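Local coordinates for protein seryl-tRNA synthetase (Pyrococcus horikoshii, PDB 2DQ0) that catalyses the ATP-dependent attachment of serine to tRNA(Ser), by way of a seryl-adenylate, and probably also charges tRNA(Sec) with serine, at residues T252-L266 with Q301-P313. Sequence-based numbering, arbitrary orientation.
Sequences TAEHPLAGMHANEIL and QFHKVEQFVYSRP. With SSA (5'-O-(N-(L-seryl)-sulfamoyl)adenosine), chain G.
Lys304 NZ donates to Thr252 OG1 (2.9 Å), joining Thr252, just ahead of the turn into helix 254-259, to strand 301-311 of the largely antiparallel class II synthetase sheet, within the serine pocket. That hydroxyl also caps the helix by accepting from Glu254 N. A bent Lys304 chain brings NZ back to a salt bridge with Glu306 OE1, its hydrogen bond weak. Glu306 reads the seryl moiety of the bound analogue with both oxygens: OE2 takes the amino N10 at 2.6 Å and OE1 the hydroxyl OG at 2.7 Å. Glu254 OE1 lies beside N10 and 4.1 Å from Glu306 OE2, a like-charge pair that the amine, if protonated, would probably offset. Along the strand, one face of the Phe302 ring lies against the adenine; an alanine here would probably leave that face of the base without its aromatic support. Farther up, the Phe308 ring receives Leu257 CB over its face, a CH-pi contact of 4.2 Å to the centroid, while Ala258 CB meets CZ. Beyond it His261, its NE2 hydrogen-bonded to Tyr275 OH, turns its edge toward the Tyr310 face in an offset edge-to-face pair, planes at 82°. Tyr310 OH donates to Leu257 O at 2.8 Å, in the carbonyl plane and on a lone pair.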
# COMPACT_ATOMS: atom_id res chain seq x y z
N THR A 252 6.16 4.21 6.90
CA THR A 252 5.91 3.81 8.28
C THR A 252 4.65 4.53 8.73
O THR A 252 4.41 5.65 8.28
CB THR A 252 7.06 4.24 9.22
OG1 THR A 252 6.56 4.36 10.55
CG2 THR A 252 7.65 5.55 8.78
N ALA A 253 3.86 3.91 9.60
CA ALA A 253 2.62 4.52 10.08
C ALA A 253 2.97 5.79 10.83
O ALA A 253 2.12 6.67 11.01
CB ALA A 253 1.85 3.55 10.98
N GLU A 254 4.22 5.87 11.28
CA GLU A 254 4.73 7.05 12.00
C GLU A 254 4.32 8.36 11.30
O GLU A 254 3.73 9.25 11.94
CB GLU A 254 6.25 6.98 12.07
CG GLU A 254 6.90 8.11 12.85
CD GLU A 254 8.34 8.36 12.45
OE1 GLU A 254 9.06 7.37 12.16
OE2 GLU A 254 8.76 9.54 12.46
N HIS A 255 4.62 8.47 10.01
CA HIS A 255 4.30 9.68 9.24
C HIS A 255 2.83 10.10 9.23
O HIS A 255 2.54 11.25 9.52
CB HIS A 255 4.82 9.57 7.80
CG HIS A 255 6.30 9.39 7.70
ND1 HIS A 255 7.12 9.36 8.82
CD2 HIS A 255 7.12 9.28 6.63
CE1 HIS A 255 8.38 9.25 8.43
NE2 HIS A 255 8.40 9.20 7.11
N PRO A 256 1.89 9.20 8.86
CA PRO A 256 0.47 9.61 8.87
C PRO A 256 -0.02 9.86 10.31
O PRO A 256 -0.92 10.67 10.54
CB PRO A 256 -0.25 8.44 8.20
CG PRO A 256 0.68 7.27 8.42
CD PRO A 256 2.04 7.88 8.22
N LEU A 257 0.59 9.16 11.26
CA LEU A 257 0.27 9.33 12.67
C LEU A 257 0.69 10.73 13.14
O LEU A 257 0.03 11.32 13.99
CB LEU A 257 0.99 8.29 13.52
CG LEU A 257 0.18 7.19 14.19
CD1 LEU A 257 -1.29 7.22 13.76
CD2 LEU A 257 0.86 5.86 13.88
N ALA A 258 1.78 11.26 12.60
CA ALA A 258 2.22 12.60 12.99
C ALA A 258 1.41 13.67 12.24
O ALA A 258 1.04 14.69 12.80
CB ALA A 258 3.71 12.78 12.72
N GLY A 259 1.13 13.44 10.97
CA GLY A 259 0.36 14.42 10.24
C GLY A 259 -1.07 14.49 10.76
O GLY A 259 -1.75 15.49 10.56
N MET A 260 -1.52 13.44 11.44
CA MET A 260 -2.88 13.38 11.99
C MET A 260 -3.35 14.65 12.72
O MET A 260 -4.51 15.02 12.63
CB MET A 260 -3.01 12.17 12.92
CG MET A 260 -4.37 12.03 13.60
SD MET A 260 -4.46 10.59 14.71
CE MET A 260 -5.80 9.73 14.02
N HIS A 261 -2.45 15.29 13.46
CA HIS A 261 -2.81 16.49 14.20
C HIS A 261 -2.06 17.73 13.71
O HIS A 261 -1.85 18.68 14.46
CB HIS A 261 -2.55 16.29 15.69
CG HIS A 261 -3.47 15.31 16.33
ND1 HIS A 261 -4.82 15.53 16.47
CD2 HIS A 261 -3.24 14.09 16.88
CE1 HIS A 261 -5.38 14.50 17.08
NE2 HIS A 261 -4.44 13.61 17.34
N ALA A 262 -1.66 17.72 12.44
CA ALA A 262 -0.96 18.86 11.85
C ALA A 262 -1.89 20.07 11.96
O ALA A 262 -3.09 19.95 11.75
CB ALA A 262 -0.64 18.59 10.37
N ASN A 263 -1.31 21.23 12.29
CA ASN A 263 -2.04 22.49 12.43
C ASN A 263 -3.12 22.46 13.52
O ASN A 263 -4.26 22.84 13.29
CB ASN A 263 -2.67 22.89 11.08
CG ASN A 263 -1.64 23.24 10.04
OD1 ASN A 263 -1.80 22.92 8.86
ND2 ASN A 263 -0.57 23.93 10.45
N GLU A 264 -2.76 21.99 14.70
CA GLU A 264 -3.71 21.96 15.80
C GLU A 264 -3.04 22.51 17.03
O GLU A 264 -1.81 22.50 17.15
CB GLU A 264 -4.18 20.53 16.13
CG GLU A 264 -4.94 19.80 15.04
CD GLU A 264 -5.54 18.48 15.52
OE1 GLU A 264 -5.91 17.64 14.67
OE2 GLU A 264 -5.65 18.28 16.75
N ILE A 265 -3.86 23.03 17.92
CA ILE A 265 -3.36 23.50 19.19
C ILE A 265 -4.09 22.51 20.06
O ILE A 265 -5.31 22.57 20.19
CB ILE A 265 -3.81 24.92 19.52
CG1 ILE A 265 -3.11 25.90 18.58
CG2 ILE A 265 -3.50 25.23 20.99
CD1 ILE A 265 -3.60 27.32 18.69
N LEU A 266 -3.36 21.55 20.60
CA LEU A 266 -3.97 20.54 21.42
C LEU A 266 -4.32 21.10 22.78
O LEU A 266 -3.80 22.14 23.19
CB LEU A 266 -3.03 19.35 21.58
CG LEU A 266 -2.71 18.57 20.30
CD1 LEU A 266 -1.62 17.55 20.60
CD2 LEU A 266 -3.97 17.86 19.76
N GLN A 301 8.28 -3.81 0.75
CA GLN A 301 7.05 -3.72 1.53
C GLN A 301 7.08 -4.67 2.72
O GLN A 301 7.55 -5.81 2.62
CB GLN A 301 5.79 -4.02 0.67
CG GLN A 301 5.49 -5.48 0.48
CD GLN A 301 4.22 -5.77 -0.34
OE1 GLN A 301 4.04 -5.24 -1.44
NE2 GLN A 301 3.38 -6.67 0.18
N PHE A 302 6.59 -4.17 3.84
CA PHE A 302 6.49 -4.93 5.08
C PHE A 302 5.42 -4.34 5.98
O PHE A 302 5.00 -3.17 5.83
CB PHE A 302 7.81 -4.97 5.85
CG PHE A 302 8.32 -3.63 6.27
CD1 PHE A 302 9.05 -2.83 5.39
CD2 PHE A 302 8.11 -3.17 7.57
CE1 PHE A 302 9.56 -1.60 5.81
CE2 PHE A 302 8.63 -1.94 8.00
CZ PHE A 302 9.36 -1.16 7.11
N HIS A 303 4.97 -5.15 6.92
CA HIS A 303 3.94 -4.75 7.86
C HIS A 303 4.58 -4.33 9.18
O HIS A 303 5.55 -4.96 9.62
CB HIS A 303 2.99 -5.92 8.07
CG HIS A 303 2.22 -6.29 6.85
ND1 HIS A 303 1.69 -7.54 6.65
CD2 HIS A 303 1.86 -5.55 5.77
CE1 HIS A 303 1.04 -7.56 5.50
NE2 HIS A 303 1.12 -6.36 4.95
N LYS A 304 4.05 -3.28 9.79
CA LYS A 304 4.58 -2.80 11.05
C LYS A 304 3.55 -2.18 12.01
O LYS A 304 2.76 -1.33 11.63
CB LYS A 304 5.70 -1.79 10.81
CG LYS A 304 6.37 -1.32 12.08
CD LYS A 304 7.66 -0.55 11.79
CE LYS A 304 7.41 0.62 10.83
NZ LYS A 304 6.39 1.58 11.35
N VAL A 305 3.57 -2.65 13.24
CA VAL A 305 2.71 -2.14 14.29
C VAL A 305 3.59 -1.05 14.91
O VAL A 305 4.70 -1.34 15.37
CB VAL A 305 2.40 -3.22 15.33
CG1 VAL A 305 1.63 -2.64 16.51
CG2 VAL A 305 1.60 -4.33 14.67
N GLU A 306 3.10 0.19 14.91
CA GLU A 306 3.88 1.32 15.39
C GLU A 306 3.36 2.09 16.60
O GLU A 306 2.16 2.36 16.71
CB GLU A 306 4.04 2.31 14.22
CG GLU A 306 4.75 3.61 14.56
CD GLU A 306 6.24 3.48 14.41
OE1 GLU A 306 6.74 2.34 14.45
OE2 GLU A 306 6.91 4.52 14.26
N GLN A 307 4.27 2.46 17.50
CA GLN A 307 3.93 3.26 18.68
C GLN A 307 4.22 4.72 18.35
O GLN A 307 5.30 5.04 17.84
CB GLN A 307 4.82 2.92 19.88
CG GLN A 307 4.74 1.53 20.48
CD GLN A 307 5.78 1.35 21.57
OE1 GLN A 307 6.81 0.68 21.38
NE2 GLN A 307 5.55 1.99 22.70
N PHE A 308 3.27 5.61 18.63
CA PHE A 308 3.53 7.03 18.40
C PHE A 308 2.98 7.80 19.58
O PHE A 308 1.87 7.52 20.07
CB PHE A 308 2.88 7.50 17.11
CG PHE A 308 3.32 8.87 16.67
CD1 PHE A 308 2.79 10.02 17.28
CD2 PHE A 308 4.21 9.02 15.60
CE1 PHE A 308 3.14 11.29 16.82
CE2 PHE A 308 4.58 10.29 15.14
CZ PHE A 308 4.04 11.43 15.75
N VAL A 309 3.76 8.78 20.03
CA VAL A 309 3.47 9.59 21.20
C VAL A 309 3.59 11.11 21.07
O VAL A 309 4.56 11.64 20.51
CB VAL A 309 4.38 9.17 22.38
CG1 VAL A 309 4.19 10.09 23.57
CG2 VAL A 309 4.08 7.74 22.77
N TYR A 310 2.59 11.80 21.61
CA TYR A 310 2.56 13.25 21.65
C TYR A 310 2.61 13.52 23.14
O TYR A 310 1.72 13.09 23.86
CB TYR A 310 1.24 13.82 21.14
CG TYR A 310 0.98 13.73 19.67
CD1 TYR A 310 0.55 12.54 19.08
CD2 TYR A 310 1.09 14.86 18.86
CE1 TYR A 310 0.23 12.48 17.72
CE2 TYR A 310 0.77 14.81 17.49
CZ TYR A 310 0.34 13.61 16.94
OH TYR A 310 0.00 13.57 15.60
N SER A 311 3.64 14.20 23.61
CA SER A 311 3.73 14.51 25.04
C SER A 311 4.16 15.95 25.31
O SER A 311 4.45 16.73 24.40
CB SER A 311 4.72 13.56 25.74
OG SER A 311 6.06 14.00 25.57
N ARG A 312 4.17 16.30 26.60
CA ARG A 312 4.62 17.62 27.00
C ARG A 312 6.13 17.52 26.91
O ARG A 312 6.71 16.48 27.22
CB ARG A 312 4.24 17.89 28.46
CG ARG A 312 2.78 17.67 28.76
CD ARG A 312 2.49 17.65 30.26
NE ARG A 312 1.12 18.08 30.49
CZ ARG A 312 0.72 19.35 30.37
NH1 ARG A 312 1.59 20.30 30.04
NH2 ARG A 312 -0.56 19.65 30.52
N PRO A 313 6.79 18.59 26.48
CA PRO A 313 8.25 18.55 26.39
C PRO A 313 8.91 17.98 27.66
O PRO A 313 9.91 17.25 27.59
CB PRO A 313 8.61 20.01 26.15
CG PRO A 313 7.48 20.45 25.25
CD PRO A 313 6.26 19.84 25.93
N10 SSA G . 8.85 4.98 12.59
CA SSA G . 10.14 4.43 13.03
CB SSA G . 9.96 3.53 14.22
OG SSA G . 9.33 2.29 13.88
C9 SSA G . 10.85 3.62 11.95
O9 SSA G . 10.30 3.36 10.89
N8 SSA G . 12.10 3.23 12.23
S1 SSA G . 12.92 2.33 11.17
O1S SSA G . 13.04 3.15 9.98
O2S SSA G . 14.11 1.87 11.87
O5' SSA G . 11.95 1.13 10.87
C5' SSA G . 11.50 0.32 11.94
C4' SSA G . 11.79 -1.13 11.70
O4' SSA G . 11.10 -1.59 10.52
C3' SSA G . 13.23 -1.55 11.47
O3' SSA G . 13.92 -1.60 12.70
C2' SSA G . 12.99 -2.94 10.92
O2' SSA G . 12.59 -3.88 11.88
C1' SSA G . 11.83 -2.67 9.95
N9 SSA G . 12.25 -2.23 8.62
C8 SSA G . 12.72 -0.99 8.21
N7 SSA G . 13.01 -0.94 6.94
C5 SSA G . 12.73 -2.22 6.48
C6 SSA G . 12.84 -2.83 5.20
N6 SSA G . 13.28 -2.18 4.12
N1 SSA G . 12.46 -4.13 5.07
C2 SSA G . 12.00 -4.78 6.16
N3 SSA G . 11.85 -4.31 7.42
C4 SSA G . 12.25 -3.02 7.51
O HOH W 1 3.41 0.97 10.09